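Local structure of protease (Penicillium cyclopium, 5Z6O) at residues H49-G54 with G83-V88; T77-A82 with T213-G218; G106-V111 with R143-A148. The protein hydrolyses peptide bonds as a subtilisin-type serine protease, and probably degrades casein, gelatin and type IV collagen. One frame throughout, in Å; residues are numbered along the deposited sequence.

Interactions 1 and 2 belong to one cluster, their centres 7 Å apart: the carboxylate of D51 in the first probably hydrogen-bonds to the hydroxyl of S79 in the second, and a backbone bond joins V88 to T80. Their segments alternate along the chain. Interaction 3 is nested within the long excursion closed by interaction 2, but lies 25 Å from it and 29 Å from interaction 1, centre to centre. Interactions 2 and 3 both come near the probable charge relay: the side chain of T80 is about 9 Å from that of S228, and that of V111 about 9 Å from that of D42. T80 and M145 each stand about 11 Å from the bound phenylmethanesulfonic acid.

Interaction 1 (H49-G54 with G83-V88); sequences HADFGG and GSKFGV
D51 faces the turn G83-F86 with both its backbone carbonyl and its carboxylate. Its CG stands anti to the backbone N (chi1 -155°) and beside the carbonyl carbon, which brings the acid to the same side as its own C=O. D51 O takes the amide of S84 in an almost straight bond (S84 N to D51 O 2.7 Å, 177° at the hydrogen), lying in the carbonyl plane. One residue on, K85 N reaches D51 OD1 at 2.7 Å from the syn side, somewhat out of the carboxylate plane. The other oxygen, D51 OD2, lies only 3.0 Å from G83 CA, where any CB would collide with it, so glycine fits here. D51 OD2 also lies at the rim of the F86 ring, 3.5 Å from F86 CD2 and near the ring plane; the side chains cross at about a right angle, with carboxylate and ring turned 60° apart.

Within its own segment, D51 N donates to H49 ND1 at 3.0 Å, in the plane of the imidazole. H49 NE2 bonds to G220 O, consistent with a neutral ring carrying its proton on NE2. A water donates to A50 O and also binds S84 OG, bridging the segments on a second line.

The contact ties the loop between strands 37-42 and 56-61 to the one between helix 73-82 and strand 93-98. F52 packs on T75 and A78 of that helix, and D51 OD2 also reaches S79. Strand 212-215 also lies against the contact, H49 and D51 touching A215 and F86 touching T213 and A214.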
# COMPACT_ATOMS: atom_id res chain seq x y z
N HIS A 49 -16.21 -7.98 4.74
CA HIS A 49 -15.31 -9.00 5.26
C HIS A 49 -15.02 -8.75 6.73
O HIS A 49 -14.85 -7.62 7.16
CB HIS A 49 -13.99 -9.00 4.47
CG HIS A 49 -13.16 -10.23 4.68
ND1 HIS A 49 -12.55 -10.54 5.87
CD2 HIS A 49 -12.83 -11.22 3.82
CE1 HIS A 49 -11.90 -11.68 5.75
NE2 HIS A 49 -12.06 -12.12 4.52
N ALA A 50 -14.93 -9.83 7.50
CA ALA A 50 -14.73 -9.66 8.93
C ALA A 50 -13.44 -8.91 9.26
O ALA A 50 -13.36 -8.23 10.29
CB ALA A 50 -14.73 -11.02 9.63
N ASP A 51 -12.42 -8.99 8.39
CA ASP A 51 -11.14 -8.38 8.70
C ASP A 51 -11.22 -6.87 8.76
O ASP A 51 -10.34 -6.25 9.36
CB ASP A 51 -10.09 -8.78 7.64
CG ASP A 51 -8.67 -8.70 8.17
OD1 ASP A 51 -8.46 -9.12 9.32
OD2 ASP A 51 -7.76 -8.24 7.46
N PHE A 52 -12.22 -6.24 8.13
CA PHE A 52 -12.32 -4.78 8.23
C PHE A 52 -13.15 -4.30 9.42
O PHE A 52 -13.05 -3.12 9.78
CB PHE A 52 -12.91 -4.22 6.92
CG PHE A 52 -12.07 -4.59 5.73
CD1 PHE A 52 -10.79 -4.07 5.58
CD2 PHE A 52 -12.54 -5.48 4.80
CE1 PHE A 52 -9.98 -4.43 4.49
CE2 PHE A 52 -11.74 -5.87 3.68
CZ PHE A 52 -10.47 -5.33 3.54
N GLY A 53 -13.95 -5.18 10.02
CA GLY A 53 -14.64 -4.79 11.25
C GLY A 53 -15.46 -3.53 11.14
O GLY A 53 -15.46 -2.71 12.07
N GLY A 54 -16.14 -3.33 10.00
CA GLY A 54 -16.93 -2.14 9.82
C GLY A 54 -16.18 -0.88 9.44
O GLY A 54 -16.81 0.16 9.26
N GLY A 83 -6.44 -4.30 7.58
CA GLY A 83 -7.25 -5.33 8.21
C GLY A 83 -6.85 -5.61 9.65
O GLY A 83 -5.69 -5.49 10.04
N SER A 84 -7.85 -6.03 10.45
CA SER A 84 -7.60 -6.35 11.86
C SER A 84 -6.57 -7.46 12.03
O SER A 84 -5.64 -7.35 12.83
CB SER A 84 -8.90 -6.78 12.56
OG SER A 84 -9.79 -5.66 12.58
N LYS A 85 -6.75 -8.55 11.31
CA LYS A 85 -5.83 -9.67 11.45
C LYS A 85 -4.65 -9.56 10.48
O LYS A 85 -3.52 -9.83 10.88
CB LYS A 85 -6.56 -11.00 11.22
CG LYS A 85 -7.02 -11.66 12.51
CD LYS A 85 -7.79 -12.94 12.26
CE LYS A 85 -7.16 -13.76 11.13
NZ LYS A 85 -5.87 -14.40 11.51
N PHE A 86 -4.87 -9.14 9.24
CA PHE A 86 -3.80 -9.20 8.25
C PHE A 86 -3.14 -7.86 7.98
O PHE A 86 -2.28 -7.79 7.11
CB PHE A 86 -4.34 -9.78 6.94
CG PHE A 86 -4.91 -11.16 7.10
CD1 PHE A 86 -4.07 -12.24 7.29
CD2 PHE A 86 -6.28 -11.36 7.06
CE1 PHE A 86 -4.60 -13.52 7.46
CE2 PHE A 86 -6.81 -12.62 7.21
CZ PHE A 86 -5.97 -13.69 7.43
N GLY A 87 -3.49 -6.80 8.73
CA GLY A 87 -3.10 -5.47 8.31
C GLY A 87 -2.15 -4.70 9.20
O GLY A 87 -1.98 -5.01 10.38
N VAL A 88 -1.53 -3.68 8.60
CA VAL A 88 -0.54 -2.83 9.26
C VAL A 88 -1.22 -1.82 10.20
O VAL A 88 -0.85 -1.71 11.38
CB VAL A 88 0.33 -2.11 8.21
CG1 VAL A 88 1.35 -1.15 8.91
CG2 VAL A 88 1.14 -3.14 7.39
O HOH W 1 -12.20 -7.11 12.54

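Interaction 2 (T77-A82 with T213-G218); sequences TASTAA and TAAYPG
S79 OG is gripped from two sides. The backbone amide of A215 donates to it (A215 N to S79 OG 3.0 Å, 163° at the hydrogen), and D51 OD2 is its other partner, presumably taking the hydroxyl proton. The hydroxyl gets there because OG sits anti to the backbone N (chi1 175°), extending from the helix toward the passing strand. Accepting from one group and donating to the other would fix the rotation of this buried hydroxyl. With an alanine here, the A215 amide would probably lose its acceptor and the D51 carboxylate a buried partner.

Around this bond the packing is close. S79 CB and A215 CB are 3.5 Å apart, tighter than an ordinary carbon contact. A214 CB touches two neighbouring hydroxyls of the helix, T80 OG1 at 3.5 Å and S79 OG at 3.6 Å. Small side chains let helix and strand come this near: their axes approach to 6.5 Å. A water adds a second polar link, accepting from T80 OG1 at 3.1 Å and donating to T213 O at 2.8 Å.

Strand 213-215 runs across helix 77-82 nearly at a right angle (103°). The helix begins at H73, probably the charge-relay histidine, and this is its C-terminal part. Strand 212-215 pairs antiparallel with 221-224, A214 bonding to K222, and the chain then enters helix 227-245 with S228 near its start. Helix 227-245 packs on helix 73-82, with P232 against both T77 and T80.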
# COMPACT_ATOMS: atom_id res chain seq x y z
N THR A 77 -5.24 -6.30 -0.92
CA THR A 77 -4.37 -5.16 -0.64
C THR A 77 -4.94 -4.25 0.43
O THR A 77 -4.20 -3.78 1.32
CB THR A 77 -4.06 -4.37 -1.92
OG1 THR A 77 -5.27 -3.85 -2.48
CG2 THR A 77 -3.33 -5.30 -2.96
N ALA A 78 -6.26 -3.99 0.40
CA ALA A 78 -6.83 -3.21 1.50
C ALA A 78 -6.60 -3.92 2.84
O ALA A 78 -6.39 -3.28 3.88
CB ALA A 78 -8.33 -3.01 1.26
N SER A 79 -6.68 -5.24 2.83
CA SER A 79 -6.51 -6.02 4.06
C SER A 79 -5.08 -5.91 4.60
O SER A 79 -4.88 -5.74 5.80
CB SER A 79 -6.89 -7.49 3.77
OG SER A 79 -6.63 -8.30 4.90
N THR A 80 -4.08 -6.02 3.73
CA THR A 80 -2.69 -5.79 4.15
C THR A 80 -2.52 -4.40 4.73
O THR A 80 -1.78 -4.22 5.70
CB THR A 80 -1.77 -5.99 2.93
OG1 THR A 80 -1.81 -7.38 2.58
CG2 THR A 80 -0.33 -5.57 3.22
N ALA A 81 -3.21 -3.40 4.17
CA ALA A 81 -2.99 -2.04 4.67
C ALA A 81 -3.64 -1.84 6.03
O ALA A 81 -3.05 -1.18 6.90
CB ALA A 81 -3.56 -1.00 3.69
N ALA A 82 -4.84 -2.43 6.24
CA ALA A 82 -5.67 -1.96 7.34
C ALA A 82 -6.55 -3.03 7.98
O ALA A 82 -7.31 -2.70 8.90
CB ALA A 82 -6.56 -0.82 6.84
N THR A 213 -0.00 -13.08 2.95
CA THR A 213 -1.34 -13.58 3.23
C THR A 213 -2.24 -12.44 3.70
O THR A 213 -1.86 -11.67 4.59
CB THR A 213 -1.26 -14.68 4.29
OG1 THR A 213 -0.40 -15.71 3.78
CG2 THR A 213 -2.68 -15.26 4.64
N ALA A 214 -3.46 -12.37 3.14
CA ALA A 214 -4.41 -11.34 3.56
C ALA A 214 -5.83 -11.78 3.18
O ALA A 214 -6.03 -12.85 2.60
CB ALA A 214 -4.08 -9.99 2.91
N ALA A 215 -6.81 -10.93 3.49
CA ALA A 215 -8.22 -11.29 3.29
C ALA A 215 -8.56 -11.45 1.81
O ALA A 215 -7.96 -10.82 0.92
CB ALA A 215 -9.12 -10.18 3.87
N TYR A 216 -9.57 -12.28 1.53
CA TYR A 216 -10.04 -12.51 0.18
C TYR A 216 -11.57 -12.50 0.21
O TYR A 216 -12.16 -12.86 1.23
CB TYR A 216 -9.51 -13.87 -0.30
CG TYR A 216 -9.24 -13.97 -1.75
CD1 TYR A 216 -8.28 -13.17 -2.36
CD2 TYR A 216 -9.91 -14.90 -2.53
CE1 TYR A 216 -8.02 -13.29 -3.71
CE2 TYR A 216 -9.66 -15.02 -3.87
CZ TYR A 216 -8.72 -14.21 -4.45
OH TYR A 216 -8.48 -14.35 -5.81
N PRO A 217 -12.22 -12.04 -0.85
CA PRO A 217 -13.69 -11.92 -0.82
C PRO A 217 -14.37 -13.20 -0.35
O PRO A 217 -13.98 -14.31 -0.72
CB PRO A 217 -14.05 -11.60 -2.26
CG PRO A 217 -12.84 -10.84 -2.79
CD PRO A 217 -11.65 -11.58 -2.13
N GLY A 218 -15.39 -13.03 0.49
CA GLY A 218 -16.17 -14.15 0.96
C GLY A 218 -15.75 -14.71 2.29
O GLY A 218 -16.26 -15.76 2.68
O HOH W 2 -0.92 -9.02 5.03

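Interaction 3 (G106-V111 with R143-A148); sequences GTNSQV and RAMNDA
The methyl end of M145 fills the angle between N108 and V111, two residues one turn apart on the neighbouring helix. Its chain first runs straight out, CG anti to the backbone N (chi1 173°), then bends twice in the same sense, at chi2 and chi3, and this double bend carries CE to its partners. M145 CE settles over the flat face of the N108 amide, almost directly above the amide carbon: N108 CG and OD1 are each 3.8 Å from it, N108 ND2 4.1 Å. The asparagine presents that face with its CG turned beside the backbone N (chi1 -82°). M145 CE also meets V111 CG1 at 4.0 Å, the valine branch that stands anti to its own backbone N (chi1 174°). Across the two segments CE makes all the close contacts of M145, and the methionine crosses both partners at about a right angle.

T107 takes the N-cap position before helix 108-124, and S142 OG binds M145 N at the start of helix 143-154. Further along the helix pair, I112 and M115 pack on M145 and A148.

No hydrogen bond or charge pair joins 106-111 to 143-148. Between these two segments the contact is van der Waals in kind: a buried methionine methyl rests on a valine methyl and meets the face of the N108 amide rather than its N-H or C=O edge.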
# COMPACT_ATOMS: atom_id res chain seq x y z
N GLY A 106 -8.39 -2.26 -16.55
CA GLY A 106 -9.16 -1.03 -16.71
C GLY A 106 -8.35 -0.04 -17.51
O GLY A 106 -7.12 -0.14 -17.59
N THR A 107 -9.04 0.90 -18.12
CA THR A 107 -8.35 1.88 -18.93
C THR A 107 -7.78 2.98 -18.05
O THR A 107 -8.22 3.19 -16.93
CB THR A 107 -9.29 2.51 -19.95
OG1 THR A 107 -10.21 3.34 -19.23
CG2 THR A 107 -10.04 1.43 -20.67
N ASN A 108 -6.79 3.70 -18.58
CA ASN A 108 -6.21 4.82 -17.85
C ASN A 108 -7.26 5.85 -17.47
O ASN A 108 -7.22 6.41 -16.39
CB ASN A 108 -5.10 5.48 -18.66
CG ASN A 108 -3.79 4.75 -18.53
OD1 ASN A 108 -3.74 3.63 -18.02
ND2 ASN A 108 -2.72 5.36 -19.00
N SER A 109 -8.22 6.12 -18.36
CA SER A 109 -9.16 7.17 -17.99
C SER A 109 -10.03 6.75 -16.80
O SER A 109 -10.34 7.59 -15.94
CB SER A 109 -10.01 7.60 -19.18
OG SER A 109 -10.90 6.56 -19.49
N GLN A 110 -10.40 5.46 -16.69
CA GLN A 110 -11.19 4.99 -15.54
C GLN A 110 -10.39 5.11 -14.24
O GLN A 110 -10.94 5.45 -13.18
CB GLN A 110 -11.60 3.51 -15.66
CG GLN A 110 -12.31 3.09 -16.89
CD GLN A 110 -12.64 1.60 -16.89
OE1 GLN A 110 -12.03 0.79 -16.13
NE2 GLN A 110 -13.60 1.21 -17.71
N VAL A 111 -9.11 4.75 -14.30
CA VAL A 111 -8.25 4.88 -13.12
C VAL A 111 -8.14 6.33 -12.69
O VAL A 111 -8.25 6.67 -11.50
CB VAL A 111 -6.86 4.29 -13.41
CG1 VAL A 111 -5.91 4.54 -12.22
CG2 VAL A 111 -6.96 2.81 -13.70
N ARG A 143 2.26 10.03 -19.65
CA ARG A 143 2.37 11.35 -19.05
C ARG A 143 1.09 11.70 -18.29
O ARG A 143 1.15 12.26 -17.19
CB ARG A 143 2.69 12.42 -20.12
CG ARG A 143 2.66 13.86 -19.61
CD ARG A 143 3.78 14.11 -18.59
NE ARG A 143 3.66 15.45 -18.04
CZ ARG A 143 4.26 16.53 -18.55
NH1 ARG A 143 4.08 17.72 -17.99
NH2 ARG A 143 5.01 16.43 -19.66
N ALA A 144 -0.07 11.36 -18.83
CA ALA A 144 -1.33 11.70 -18.18
C ALA A 144 -1.47 10.99 -16.83
O ALA A 144 -1.91 11.58 -15.84
CB ALA A 144 -2.51 11.33 -19.07
N MET A 145 -1.13 9.71 -16.79
CA MET A 145 -1.16 9.00 -15.51
C MET A 145 -0.16 9.59 -14.51
O MET A 145 -0.48 9.75 -13.31
CB MET A 145 -0.93 7.52 -15.75
CG MET A 145 -0.77 6.69 -14.48
SD MET A 145 -2.38 6.64 -13.67
CE MET A 145 -3.32 5.82 -14.93
N ASN A 146 1.05 9.95 -14.96
CA ASN A 146 2.01 10.57 -14.05
C ASN A 146 1.53 11.92 -13.55
O ASN A 146 1.72 12.25 -12.37
CB ASN A 146 3.37 10.72 -14.73
CG ASN A 146 4.16 9.43 -14.74
OD1 ASN A 146 3.63 8.36 -14.46
ND2 ASN A 146 5.44 9.54 -15.02
N ASP A 147 0.91 12.73 -14.43
CA ASP A 147 0.34 14.01 -13.98
C ASP A 147 -0.74 13.80 -12.92
O ASP A 147 -0.83 14.58 -11.96
CB ASP A 147 -0.29 14.79 -15.13
CG ASP A 147 0.74 15.31 -16.12
OD1 ASP A 147 1.94 15.36 -15.77
OD2 ASP A 147 0.30 15.66 -17.24
N ALA A 148 -1.62 12.83 -13.16
CA ALA A 148 -2.70 12.57 -12.21
C ALA A 148 -2.13 12.17 -10.85
O ALA A 148 -2.61 12.63 -9.80
CB ALA A 148 -3.62 11.49 -12.74